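Side-chain contacts in DNA polymerase III subunit beta (Helicobacter pylori 26695, PDB 4S3I), which tethers DNA polymerases and other proteins to DNA and so makes replication processive: residues Asn10-Ala15 against Ile89-Lys94; Met3-Ser8 against Glu42-Lys47; Leu78-Cys83 against Leu98-Asn103; Asn14-Leu19 against Ser33-Glu38; Gly74-Asp79 against Phe107-Phe112. All blocks are in the same frame, centred on the assembly; numbering follows the deposited sequence. Where two conformers were deposited one is given.

Contact 1: residues Asn10-Ala15 against Ile89-Lys94; sequences NDLENA and IILETK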
# COMPACT_ATOMS: atom_id res chain seq x y z
N ASN A 10 -11.84 18.10 13.21
CA ASN A 10 -10.54 17.46 13.26
C ASN A 10 -10.25 16.73 14.57
O ASN A 10 -9.63 15.66 14.56
CB ASN A 10 -9.42 18.46 12.93
CG ASN A 10 -9.54 19.01 11.52
OD1 ASN A 10 -9.47 18.26 10.54
ND2 ASN A 10 -9.74 20.32 11.41
N ASP A 11 -10.70 17.29 15.69
CA ASP A 11 -10.58 16.62 16.98
C ASP A 11 -11.36 15.31 16.94
O ASP A 11 -10.87 14.25 17.34
CB ASP A 11 -11.17 17.48 18.09
CG ASP A 11 -10.35 18.73 18.39
OD1 ASP A 11 -9.19 18.80 17.95
OD2 ASP A 11 -10.89 19.62 19.08
N LEU A 12 -12.58 15.39 16.44
CA LEU A 12 -13.45 14.22 16.39
C LEU A 12 -12.84 13.15 15.47
O LEU A 12 -12.70 11.99 15.86
CB LEU A 12 -14.85 14.62 15.92
CG LEU A 12 -15.88 13.50 15.73
CD1 LEU A 12 -16.12 12.76 17.04
CD2 LEU A 12 -17.19 14.08 15.19
N GLU A 13 -12.45 13.56 14.27
CA GLU A 13 -11.89 12.62 13.29
C GLU A 13 -10.67 11.91 13.85
O GLU A 13 -10.57 10.68 13.78
CB GLU A 13 -11.54 13.34 11.98
CG GLU A 13 -10.88 12.43 10.93
CD GLU A 13 -10.74 13.08 9.55
OE1 GLU A 13 -10.27 12.41 8.61
OE2 GLU A 13 -11.09 14.27 9.41
N ASN A 14 -9.75 12.67 14.43
CA ASN A 14 -8.58 12.08 15.08
C ASN A 14 -8.95 11.07 16.17
O ASN A 14 -8.40 9.97 16.21
CB ASN A 14 -7.68 13.17 15.67
CG ASN A 14 -6.87 13.88 14.61
OD1 ASN A 14 -6.47 13.27 13.62
ND2 ASN A 14 -6.62 15.17 14.82
N ALA A 15 -9.89 11.43 17.03
CA ALA A 15 -10.32 10.51 18.07
C ALA A 15 -10.89 9.22 17.45
O ALA A 15 -10.57 8.11 17.90
CB ALA A 15 -11.33 11.16 19.01
N ILE A 89 -19.07 20.34 14.12
CA ILE A 89 -20.09 19.32 13.89
C ILE A 89 -21.03 19.21 15.07
O ILE A 89 -20.59 19.14 16.22
CB ILE A 89 -19.44 17.96 13.63
CG1 ILE A 89 -18.67 18.00 12.31
CG2 ILE A 89 -20.49 16.84 13.61
CD1 ILE A 89 -17.77 16.80 12.09
N ILE A 90 -22.33 19.17 14.80
CA ILE A 90 -23.33 19.00 15.83
C ILE A 90 -23.69 17.52 15.99
O ILE A 90 -24.02 16.85 15.02
CB ILE A 90 -24.60 19.80 15.48
CG1 ILE A 90 -24.31 21.30 15.57
CG2 ILE A 90 -25.76 19.40 16.38
CD1 ILE A 90 -25.43 22.19 15.07
N LEU A 91 -23.62 17.03 17.22
CA LEU A 91 -24.06 15.66 17.52
C LEU A 91 -25.24 15.74 18.46
O LEU A 91 -25.14 16.34 19.54
CB LEU A 91 -22.93 14.85 18.13
CG LEU A 91 -21.65 14.87 17.31
CD1 LEU A 91 -20.51 14.17 18.05
CD2 LEU A 91 -21.87 14.22 15.94
N GLU A 92 -26.36 15.15 18.06
CA GLU A 92 -27.56 15.24 18.88
C GLU A 92 -28.36 13.94 18.82
O GLU A 92 -28.67 13.45 17.74
CB GLU A 92 -28.44 16.40 18.40
CG GLU A 92 -29.77 16.53 19.14
CD GLU A 92 -30.52 17.82 18.79
OE1 GLU A 92 -30.08 18.52 17.84
OE2 GLU A 92 -31.53 18.12 19.46
N THR A 93 -28.71 13.39 19.98
CA THR A 93 -29.50 12.17 19.99
C THR A 93 -30.95 12.49 19.70
O THR A 93 -31.46 13.56 20.07
CB THR A 93 -29.39 11.41 21.31
OG1 THR A 93 -29.82 12.26 22.37
CG2 THR A 93 -27.95 10.97 21.55
N LYS A 94 -31.62 11.56 19.04
CA LYS A 94 -33.03 11.67 18.75
C LYS A 94 -33.56 10.25 18.83
O LYS A 94 -33.26 9.43 17.97
CB LYS A 94 -33.23 12.26 17.35
CG LYS A 94 -33.66 13.74 17.32
CD LYS A 94 -32.48 14.71 17.24
CE LYS A 94 -32.95 16.16 17.06
NZ LYS A 94 -33.72 16.69 18.23
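Leu12, Ile89 and Leu91 make a purely apolar contact between a helix and a strand. One methyl of Leu12 does all the touching: CD2 lies 4.2 Å from CD1 of Ile89. The same Leu12 CD2 is 4.4 Å from Leu91 CD1, so the leucine end spans two residues that point to the same face of the strand. With CG opposite the backbone N (chi1 177°), the Leu12 branch extends from helix 9-19 toward the sheet and meets the Ile89 side chain at about a right angle. No hydrogen bond joins the two segments. In fold terms, this is one of the places where a helix of the N-terminal domain packs on the antiparallel sheet that holds strands 4-7, 89-94 and 97-102. Ile81 also touches Leu12, and all three contact residues are buried.

On the strand, Lys94 NZ is 2.9 Å from Glu92 OE2 in a salt bridge that meets the carboxylate from above, 74° out of its plane; Lys94 is poorly ordered, so little weight rests on this detail. On the helix, Glu13 has a salt bridge from each carboxylate oxygen, OE2 to Lys9 and OE1 to Arg17.

Contact 2: residues Met3-Ser8 against Glu42-Lys47; sequences MKISVS and EKLFLK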
# COMPACT_ATOMS: atom_id res chain seq x y z
N MET A 3 -28.49 13.66 24.40
CA MET A 3 -27.20 14.30 24.16
C MET A 3 -27.31 15.41 23.12
O MET A 3 -28.02 15.26 22.13
CB MET A 3 -26.19 13.28 23.62
CG MET A 3 -25.64 12.30 24.62
SD MET A 3 -24.35 11.28 23.85
CE MET A 3 -23.75 12.41 22.59
N LYS A 4 -26.59 16.50 23.33
CA LYS A 4 -26.51 17.55 22.31
C LYS A 4 -25.27 18.41 22.54
O LYS A 4 -25.13 19.07 23.59
CB LYS A 4 -27.79 18.41 22.34
CG LYS A 4 -27.75 19.61 21.41
CD LYS A 4 -29.16 20.09 21.09
CE LYS A 4 -29.16 21.35 20.22
NZ LYS A 4 -28.77 22.55 21.00
N ILE A 5 -24.35 18.37 21.58
CA ILE A 5 -23.09 19.08 21.67
C ILE A 5 -22.63 19.50 20.27
O ILE A 5 -23.18 19.07 19.26
CB ILE A 5 -22.00 18.18 22.24
CG1 ILE A 5 -21.85 16.91 21.40
CG2 ILE A 5 -22.28 17.79 23.70
CD1 ILE A 5 -20.63 16.09 21.74
N SER A 6 -21.59 20.34 20.22
CA SER A 6 -20.89 20.57 18.97
C SER A 6 -19.43 20.32 19.25
O SER A 6 -18.95 20.58 20.37
CB SER A 6 -21.09 22.00 18.46
OG SER A 6 -20.34 22.93 19.22
N VAL A 7 -18.72 19.77 18.26
CA VAL A 7 -17.30 19.49 18.41
C VAL A 7 -16.52 19.92 17.18
O VAL A 7 -17.10 20.20 16.12
CB VAL A 7 -17.04 17.98 18.66
CG1 VAL A 7 -17.73 17.52 19.95
CG2 VAL A 7 -17.51 17.16 17.48
N SER A 8 -15.21 19.95 17.33
CA SER A 8 -14.32 20.24 16.22
C SER A 8 -14.21 19.00 15.33
O SER A 8 -13.98 17.90 15.82
CB SER A 8 -12.94 20.64 16.75
OG SER A 8 -12.02 20.82 15.69
N GLU A 42 -17.75 19.62 29.98
CA GLU A 42 -17.24 20.10 28.70
C GLU A 42 -16.39 19.07 27.95
O GLU A 42 -15.57 19.45 27.11
CB GLU A 42 -16.48 21.41 28.87
CG GLU A 42 -17.20 22.63 28.29
CD GLU A 42 -18.55 22.91 28.95
OE1 GLU A 42 -19.50 23.28 28.23
OE2 GLU A 42 -18.66 22.76 30.19
N LYS A 43 -16.59 17.79 28.24
CA LYS A 43 -15.87 16.72 27.53
C LYS A 43 -16.83 15.76 26.83
O LYS A 43 -17.94 15.52 27.31
CB LYS A 43 -14.96 15.92 28.49
CG LYS A 43 -13.78 16.69 29.10
CD LYS A 43 -12.91 15.77 29.96
CE LYS A 43 -11.61 16.43 30.43
NZ LYS A 43 -10.77 15.50 31.24
N LEU A 44 -16.40 15.23 25.68
CA LEU A 44 -17.05 14.07 25.06
C LEU A 44 -16.08 12.90 25.17
O LEU A 44 -14.97 12.96 24.67
CB LEU A 44 -17.36 14.32 23.58
CG LEU A 44 -17.74 13.06 22.79
CD1 LEU A 44 -19.14 12.60 23.19
CD2 LEU A 44 -17.67 13.28 21.29
N PHE A 45 -16.50 11.85 25.86
CA PHE A 45 -15.71 10.64 25.97
C PHE A 45 -16.18 9.63 24.94
O PHE A 45 -17.38 9.42 24.77
CB PHE A 45 -15.85 10.03 27.37
CG PHE A 45 -15.16 10.82 28.45
CD1 PHE A 45 -15.80 11.89 29.06
CD2 PHE A 45 -13.85 10.50 28.83
CE1 PHE A 45 -15.16 12.63 30.07
CE2 PHE A 45 -13.20 11.24 29.83
CZ PHE A 45 -13.86 12.30 30.45
N LEU A 46 -15.22 9.02 24.27
CA LEU A 46 -15.51 8.02 23.26
C LEU A 46 -14.73 6.78 23.68
O LEU A 46 -13.53 6.85 23.97
CB LEU A 46 -15.05 8.51 21.88
CG LEU A 46 -15.55 9.89 21.41
CD1 LEU A 46 -14.60 10.99 21.85
CD2 LEU A 46 -15.70 9.95 19.88
N LYS A 47 -15.41 5.64 23.77
CA LYS A 47 -14.69 4.42 24.14
C LYS A 47 -15.10 3.19 23.36
O LYS A 47 -16.27 3.01 23.02
CB LYS A 47 -14.74 4.17 25.65
CG LYS A 47 -16.08 3.76 26.20
CD LYS A 47 -15.92 3.31 27.65
CE LYS A 47 -17.25 3.00 28.32
NZ LYS A 47 -18.00 4.22 28.71
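Leu44, Ile5 and Val7, in falling order of buried surface, carry this contact. The Ile5 terminal methyl CD1 is set into the Leu44 side chain, 4.1 Å from Leu44 CD1; Leu44 CB and CD2 are equally near, so a single methyl meets three carbons of the leucine. Its reach follows from chi1 of 57°, which puts CG1 of Ile5 in the crowded position between the backbone N and the carbonyl carbon. The two side chains cross at about a right angle. Val7, two residues on and on the same face of its strand, adds a looser approach, CG1 to Leu44 CD2 at 4.4 Å. No polar atom takes part in the contact.

The strands belong to different antiparallel sheets: 4-7 pairs with 63-66 and 89-94, whereas 43-49 lies between 34-40 and 53-60. The contact therefore joins two sheets through side chains alone. Val39 of strand 34-40 touches both Ile5 and Leu44, while Leu12 of helix 9-19 and Ile59 of strand 53-60 pack on Val7.

Contact 3: residues Leu78-Cys83 against Leu98-Asn103; sequences LDIISC and LAIKQN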
# COMPACT_ATOMS: atom_id res chain seq x y z
N LEU A 78 -16.76 7.34 11.45
CA LEU A 78 -15.53 7.90 10.89
C LEU A 78 -15.68 8.13 9.38
O LEU A 78 -15.18 9.14 8.85
CB LEU A 78 -14.34 6.99 11.18
CG LEU A 78 -13.05 7.39 10.48
CD1 LEU A 78 -12.63 8.82 10.83
CD2 LEU A 78 -11.94 6.40 10.82
N ASP A 79 -16.35 7.22 8.68
CA ASP A 79 -16.51 7.40 7.23
C ASP A 79 -17.24 8.72 6.94
O ASP A 79 -16.85 9.45 6.03
CB ASP A 79 -17.24 6.21 6.59
CG ASP A 79 -16.35 4.98 6.44
OD1 ASP A 79 -15.12 5.15 6.43
OD2 ASP A 79 -16.90 3.86 6.32
N ILE A 80 -18.28 9.00 7.72
CA ILE A 80 -19.02 10.26 7.58
C ILE A 80 -18.15 11.48 7.91
O ILE A 80 -18.01 12.38 7.09
CB ILE A 80 -20.25 10.27 8.49
CG1 ILE A 80 -21.29 9.26 7.99
CG2 ILE A 80 -20.86 11.66 8.57
CD1 ILE A 80 -22.47 9.10 8.96
N ILE A 81 -17.58 11.51 9.11
CA ILE A 81 -16.77 12.65 9.55
C ILE A 81 -15.64 12.97 8.58
O ILE A 81 -15.39 14.14 8.25
CB ILE A 81 -16.19 12.45 10.97
CG1 ILE A 81 -17.32 12.20 11.97
CG2 ILE A 81 -15.34 13.65 11.39
CD1 ILE A 81 -18.44 13.24 11.89
N SER A 82 -14.96 11.94 8.08
CA SER A 82 -13.80 12.17 7.21
C SER A 82 -14.20 12.84 5.89
O SER A 82 -13.37 13.43 5.20
CB SER A 82 -13.04 10.86 6.95
OG SER A 82 -13.84 9.94 6.24
N CYS A 83 -15.48 12.77 5.56
CA CYS A 83 -15.96 13.37 4.31
C CYS A 83 -16.56 14.76 4.50
O CYS A 83 -17.01 15.38 3.54
CB CYS A 83 -16.99 12.44 3.63
SG CYS A 83 -16.20 11.04 2.82
N LEU A 98 -28.61 8.65 16.51
CA LEU A 98 -27.70 9.78 16.66
C LEU A 98 -27.72 10.63 15.40
O LEU A 98 -27.47 10.11 14.30
CB LEU A 98 -26.26 9.31 16.90
CG LEU A 98 -25.30 10.49 17.08
CD1 LEU A 98 -25.66 11.24 18.35
CD2 LEU A 98 -23.83 10.07 17.10
N ALA A 99 -28.01 11.92 15.54
CA ALA A 99 -28.00 12.82 14.38
C ALA A 99 -26.67 13.55 14.29
O ALA A 99 -26.12 13.99 15.30
CB ALA A 99 -29.15 13.82 14.45
N ILE A 100 -26.14 13.67 13.07
CA ILE A 100 -24.90 14.40 12.85
C ILE A 100 -25.17 15.53 11.87
O ILE A 100 -25.67 15.28 10.77
CB ILE A 100 -23.83 13.49 12.25
CG1 ILE A 100 -23.51 12.32 13.19
CG2 ILE A 100 -22.56 14.28 11.90
CD1 ILE A 100 -22.74 11.19 12.48
N LYS A 101 -24.86 16.77 12.25
CA LYS A 101 -25.16 17.90 11.36
C LYS A 101 -23.95 18.79 11.17
O LYS A 101 -23.20 19.06 12.12
CB LYS A 101 -26.32 18.74 11.90
CG LYS A 101 -27.35 17.97 12.68
CD LYS A 101 -28.55 17.62 11.84
CE LYS A 101 -29.31 18.87 11.40
NZ LYS A 101 -30.59 18.52 10.72
N GLN A 102 -23.76 19.24 9.94
CA GLN A 102 -22.77 20.25 9.65
C GLN A 102 -23.35 21.08 8.52
O GLN A 102 -23.33 20.66 7.37
CB GLN A 102 -21.44 19.64 9.20
CG GLN A 102 -20.37 20.68 8.91
CD GLN A 102 -19.13 20.09 8.27
OE1 GLN A 102 -19.15 19.72 7.09
NE2 GLN A 102 -18.05 20.00 9.03
N ASN A 103 -23.90 22.24 8.88
CA ASN A 103 -24.50 23.17 7.91
C ASN A 103 -25.55 22.49 7.04
O ASN A 103 -26.61 22.12 7.53
CB ASN A 103 -23.43 23.84 7.05
CG ASN A 103 -23.99 24.99 6.22
OD1 ASN A 103 -25.12 25.44 6.45
ND2 ASN A 103 -23.21 25.46 5.27
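Helix 74-82 packs here on the inward face of strand 97-102, part of the helix-on-sheet layering of the N-terminal domain. Ile100 is the strand's contribution, and it meets two successive helix residues with two different branches. Its CD1 reaches toward CD1 of Ile80, the two side chains tip to tip with 4.1 Å between these methyls. The other branch, CG2 of Ile100, is 4.2 Å from Ile81 CD1. The first bond of the Ile81 side chain does not aim at the strand, but chi2 of -50° folds CD1 round, and the end of the side chain comes close.

Polar groups lie to the flanks. Ser82 OG is 3.0 Å from Leu78 O and 3.1 Å from Asp79 O, so its single proton has two candidate carbonyls. On the strand, the Gln102 amide is gripped at both ends, OE1 by Lys85 N and NE2 by Ser87 O. Ser275 of the second subunit packs on Ile80, placing the contact beside the dimer interface.

With only methyl groups meeting and no hydrogen bond across, the contact itself adds no directional bond, so it rests on close packing of buried methyls.

Contact 4: residues Asn14-Leu19 against Ser33-Glu38; sequences NALRYL and SHIHLE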
# COMPACT_ATOMS: atom_id res chain seq x y z
N ASN A 14 -9.75 12.67 14.43
CA ASN A 14 -8.58 12.08 15.08
C ASN A 14 -8.95 11.07 16.17
O ASN A 14 -8.40 9.97 16.21
CB ASN A 14 -7.68 13.17 15.67
CG ASN A 14 -6.87 13.88 14.61
OD1 ASN A 14 -6.47 13.27 13.62
ND2 ASN A 14 -6.62 15.17 14.82
N ALA A 15 -9.89 11.43 17.03
CA ALA A 15 -10.32 10.51 18.07
C ALA A 15 -10.89 9.22 17.45
O ALA A 15 -10.57 8.11 17.90
CB ALA A 15 -11.33 11.16 19.01
N LEU A 16 -11.71 9.37 16.42
CA LEU A 16 -12.31 8.21 15.76
C LEU A 16 -11.27 7.32 15.09
O LEU A 16 -11.39 6.09 15.07
CB LEU A 16 -13.36 8.64 14.75
CG LEU A 16 -14.60 9.29 15.36
CD1 LEU A 16 -15.55 9.73 14.26
CD2 LEU A 16 -15.29 8.33 16.33
N ARG A 17 -10.23 7.94 14.54
CA ARG A 17 -9.18 7.15 13.89
C ARG A 17 -8.49 6.20 14.87
O ARG A 17 -8.29 5.02 14.56
CB ARG A 17 -8.17 8.05 13.17
CG ARG A 17 -8.72 8.61 11.85
CD ARG A 17 -7.66 9.23 10.94
NE ARG A 17 -8.29 9.91 9.81
CZ ARG A 17 -8.82 9.28 8.75
NH1 ARG A 17 -8.79 7.95 8.67
NH2 ARG A 17 -9.38 9.98 7.79
N TYR A 18 -8.16 6.71 16.05
CA TYR A 18 -7.52 5.89 17.06
C TYR A 18 -8.40 4.74 17.50
O TYR A 18 -7.91 3.67 17.85
CB TYR A 18 -7.20 6.72 18.29
CG TYR A 18 -6.01 7.64 18.13
CD1 TYR A 18 -4.77 7.14 17.76
CD2 TYR A 18 -6.13 8.99 18.39
CE1 TYR A 18 -3.67 7.98 17.63
CE2 TYR A 18 -5.04 9.84 18.27
CZ TYR A 18 -3.82 9.33 17.89
OH TYR A 18 -2.74 10.18 17.77
N LEU A 19 -9.71 4.97 17.50
CA LEU A 19 -10.64 4.01 18.05
C LEU A 19 -10.95 2.84 17.11
O LEU A 19 -11.47 1.82 17.54
CB LEU A 19 -11.94 4.71 18.46
CG LEU A 19 -11.80 5.51 19.75
CD1 LEU A 19 -12.97 6.48 19.89
CD2 LEU A 19 -11.75 4.58 20.97
N SER A 33 -19.14 -3.47 17.20
CA SER A 33 -18.77 -2.55 16.12
C SER A 33 -19.02 -1.09 16.50
O SER A 33 -18.82 -0.18 15.68
CB SER A 33 -19.55 -2.88 14.84
OG SER A 33 -20.91 -2.52 14.97
N HIS A 34 -19.46 -0.88 17.75
CA HIS A 34 -19.91 0.44 18.20
C HIS A 34 -18.98 1.13 19.20
O HIS A 34 -18.33 0.49 20.03
CB HIS A 34 -21.31 0.33 18.83
CG HIS A 34 -22.42 0.43 17.84
ND1 HIS A 34 -23.59 1.12 18.10
CD2 HIS A 34 -22.54 -0.07 16.59
CE1 HIS A 34 -24.38 1.04 17.05
NE2 HIS A 34 -23.77 0.33 16.12
N ILE A 35 -18.96 2.46 19.11
CA ILE A 35 -18.28 3.31 20.06
C ILE A 35 -19.30 3.87 21.06
O ILE A 35 -20.36 4.36 20.67
CB ILE A 35 -17.57 4.47 19.35
CG1 ILE A 35 -16.38 3.93 18.56
CG2 ILE A 35 -17.13 5.53 20.35
CD1 ILE A 35 -15.75 4.93 17.56
N HIS A 36 -18.98 3.77 22.35
CA HIS A 36 -19.82 4.34 23.41
C HIS A 36 -19.47 5.83 23.53
O HIS A 36 -18.29 6.22 23.52
CB HIS A 36 -19.55 3.61 24.73
CG HIS A 36 -20.37 4.08 25.88
ND1 HIS A 36 -20.05 5.20 26.62
CD2 HIS A 36 -21.48 3.56 26.46
CE1 HIS A 36 -20.93 5.35 27.60
NE2 HIS A 36 -21.81 4.37 27.52
N LEU A 37 -20.50 6.66 23.63
CA LEU A 37 -20.31 8.10 23.72
C LEU A 37 -20.87 8.58 25.05
O LEU A 37 -21.94 8.12 25.48
CB LEU A 37 -21.02 8.83 22.59
CG LEU A 37 -20.68 8.48 21.15
CD1 LEU A 37 -21.57 9.27 20.19
CD2 LEU A 37 -19.21 8.76 20.87
N GLU A 38 -20.17 9.51 25.70
CA GLU A 38 -20.69 10.10 26.94
C GLU A 38 -20.31 11.57 27.04
O GLU A 38 -19.13 11.92 26.95
CB GLU A 38 -20.18 9.33 28.17
CG GLU A 38 -20.55 10.00 29.49
CD GLU A 38 -20.70 9.02 30.65
OE1 GLU A 38 -19.96 8.01 30.68
OE2 GLU A 38 -21.55 9.27 31.53
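Ile35 points from its strand toward the helix, and its CD1 methyl enters between Leu16 and Leu19. The torsions explain the reach: CG1 stands opposite the carbonyl carbon (chi1 -70°) and chi2 of 168° keeps the chain extended, so CD1 is carried out from the strand toward the helix. Leu16 meets it with one branch only, CD2 to Ile35 CD1 at 3.6 Å, a close methyl-methyl approach. The first bond of the Leu16 side chain does not itself aim at the strand; it is the far end that closes the distance. Leu19, one helix turn on, does aim at the strand and touches the same methyl by two atoms, CB and CD1, each 3.9 Å from Ile35 CD1. Both leucines cross obliquely to Ile35, so the isoleucine tip is received between two side chains and runs parallel to neither. Ile35 has the largest share of buried surface here, and the contact across the segments is entirely apolar.

Around it, strand 34-40 lies between strands 68-73 and 43-49, bonding through its backbone to Ile72 and Lys47, among others. Leu46 of strand 43-49 touches both Leu16 and Leu19. Phe77, Leu78 and Ile81 of helix 74-82 press on Leu16, so the contact is set where two helices of the N-terminal domain meet over the sheet that holds strands 34-40, 43-49 and 68-73.

Contact 5: residues Gly74-Asp79 against Phe107-Phe112; sequences GKKFLD and FKLPMF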
# COMPACT_ATOMS: atom_id res chain seq x y z
N GLY A 74 -18.74 2.72 14.87
CA GLY A 74 -17.50 3.49 14.76
C GLY A 74 -16.97 3.66 13.35
O GLY A 74 -16.39 4.69 13.01
N LYS A 75 -17.14 2.64 12.52
CA LYS A 75 -16.61 2.73 11.15
C LYS A 75 -17.42 3.71 10.31
O LYS A 75 -16.86 4.55 9.60
CB LYS A 75 -16.56 1.35 10.49
CG LYS A 75 -16.10 1.39 9.01
CD LYS A 75 -16.43 0.08 8.29
CE LYS A 75 -15.75 0.00 6.92
NZ LYS A 75 -16.16 1.10 6.00
N LYS A 76 -18.74 3.59 10.38
CA LYS A 76 -19.62 4.52 9.66
C LYS A 76 -19.42 5.96 10.15
O LYS A 76 -19.38 6.88 9.35
CB LYS A 76 -21.09 4.10 9.80
CG LYS A 76 -21.43 2.76 9.14
CD LYS A 76 -22.81 2.25 9.56
CE LYS A 76 -23.08 0.84 9.03
NZ LYS A 76 -23.39 0.84 7.57
N PHE A 77 -19.30 6.12 11.46
CA PHE A 77 -19.09 7.42 12.10
C PHE A 77 -17.86 8.07 11.49
O PHE A 77 -17.90 9.21 11.05
CB PHE A 77 -18.91 7.24 13.62
CG PHE A 77 -19.11 8.50 14.43
CD1 PHE A 77 -19.62 9.66 13.86
CD2 PHE A 77 -18.80 8.52 15.79
CE1 PHE A 77 -19.81 10.82 14.62
CE2 PHE A 77 -18.99 9.67 16.57
CZ PHE A 77 -19.49 10.82 15.98
N LEU A 78 -16.76 7.34 11.45
CA LEU A 78 -15.53 7.90 10.89
C LEU A 78 -15.68 8.13 9.38
O LEU A 78 -15.18 9.14 8.85
CB LEU A 78 -14.34 6.99 11.18
CG LEU A 78 -13.05 7.39 10.48
CD1 LEU A 78 -12.63 8.82 10.83
CD2 LEU A 78 -11.94 6.40 10.82
N ASP A 79 -16.35 7.22 8.68
CA ASP A 79 -16.51 7.40 7.23
C ASP A 79 -17.24 8.72 6.94
O ASP A 79 -16.85 9.45 6.03
CB ASP A 79 -17.24 6.21 6.59
CG ASP A 79 -16.35 4.98 6.44
OD1 ASP A 79 -15.12 5.15 6.43
OD2 ASP A 79 -16.90 3.86 6.32
N PHE A 107 -26.94 13.61 8.95
CA PHE A 107 -26.95 12.16 8.90
C PHE A 107 -27.65 11.60 10.10
O PHE A 107 -27.72 12.26 11.15
CB PHE A 107 -25.52 11.61 8.90
CG PHE A 107 -24.62 12.27 7.92
CD1 PHE A 107 -24.08 13.53 8.19
CD2 PHE A 107 -24.28 11.64 6.74
CE1 PHE A 107 -23.25 14.14 7.29
CE2 PHE A 107 -23.43 12.24 5.84
CZ PHE A 107 -22.92 13.50 6.12
N LYS A 108 -28.13 10.37 9.98
CA LYS A 108 -28.66 9.64 11.12
C LYS A 108 -28.07 8.23 11.17
O LYS A 108 -27.94 7.57 10.13
CB LYS A 108 -30.19 9.58 11.06
CG LYS A 108 -30.87 10.90 11.39
CD LYS A 108 -32.38 10.76 11.42
CE LYS A 108 -32.92 10.09 10.15
NZ LYS A 108 -32.91 10.97 8.93
N LEU A 109 -27.70 7.79 12.36
CA LEU A 109 -27.22 6.43 12.56
C LEU A 109 -27.90 5.84 13.79
O LEU A 109 -28.14 6.55 14.77
CB LEU A 109 -25.69 6.37 12.69
CG LEU A 109 -24.88 6.60 11.42
CD1 LEU A 109 -23.39 6.69 11.71
CD2 LEU A 109 -25.15 5.49 10.41
N PRO A 110 -28.22 4.54 13.74
CA PRO A 110 -28.95 3.95 14.86
C PRO A 110 -28.04 3.71 16.07
O PRO A 110 -26.88 3.35 15.89
CB PRO A 110 -29.43 2.61 14.28
CG PRO A 110 -28.34 2.24 13.24
CD PRO A 110 -27.87 3.57 12.68
N MET A 111 -28.56 3.92 17.27
CA MET A 111 -27.79 3.65 18.48
C MET A 111 -28.24 2.32 19.08
O MET A 111 -29.38 1.90 18.88
CB MET A 111 -27.99 4.78 19.49
CG MET A 111 -27.65 6.17 18.96
SD MET A 111 -27.35 7.26 20.35
CE MET A 111 -28.99 7.37 21.09
N PHE A 112 -27.35 1.66 19.83
CA PHE A 112 -27.74 0.47 20.59
C PHE A 112 -27.95 0.81 22.08
O PHE A 112 -27.60 1.90 22.52
CB PHE A 112 -26.69 -0.63 20.45
CG PHE A 112 -26.59 -1.22 19.07
CD1 PHE A 112 -27.72 -1.42 18.29
CD2 PHE A 112 -25.36 -1.60 18.56
CE1 PHE A 112 -27.63 -1.97 17.01
CE2 PHE A 112 -25.25 -2.14 17.28
CZ PHE A 112 -26.38 -2.32 16.50
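Lys76 and Leu109 both carry CG opposite their carbonyl carbons (chi1 -66° and -73°), and their side chains cross at a slant with aliphatic parts touching. Leu109 CD1 lies 4.0 Å from Lys76 CB, and the same methyl is 4.1 Å from the backbone N of Phe77. The other methyl, Leu109 CD2, is 4.1 Å from Lys76 CD. The leucine is thus fitted against the aliphatic part of the lysine chain and the helix backbone beside it, burying much more of its own surface than either helix residue does. Farther along, the lysine bends at chi4 (-75°) and its amino group turns from the strand, where NZ forms a salt bridge with Glu300 of the second subunit.

Helix 74-82 here lies against strand 105-110, the outermost strand within this chain of its antiparallel sheet. Phe107 and Lys108 pair antiparallel with a strand of the second subunit; the two subunits thus share one continuous sheet, as expected for a ring-shaped processivity factor. Glu300 of that subunit also packs on Leu109 and Pro110.

Along the helix, one turn apart, Lys75 NZ is 2.9 Å from Asp79 OD2, a salt bridge that uses the syn lone pair of the carboxylate.

From the N terminus, strand 4-7 opens contact 2, which closes a loop at strand 43-49 and joins the two sheets of the N-terminal domain. Contact 4 is nested inside that loop, running from helix 9-19 to strand 34-40. Contact 1 starts on the same helix, sharing Asn14 and Ala15 with contact 4, but closes only at strand 89-94, so it crosses contact 2. It likewise crosses contacts 3 and 5, which both start on helix 74-82, share Leu78 and Asp79, and end on neighbouring strands 97-102 and 105-110. Contacts 3 and 5 follow contacts 2 and 4 in series and reach the second subunit.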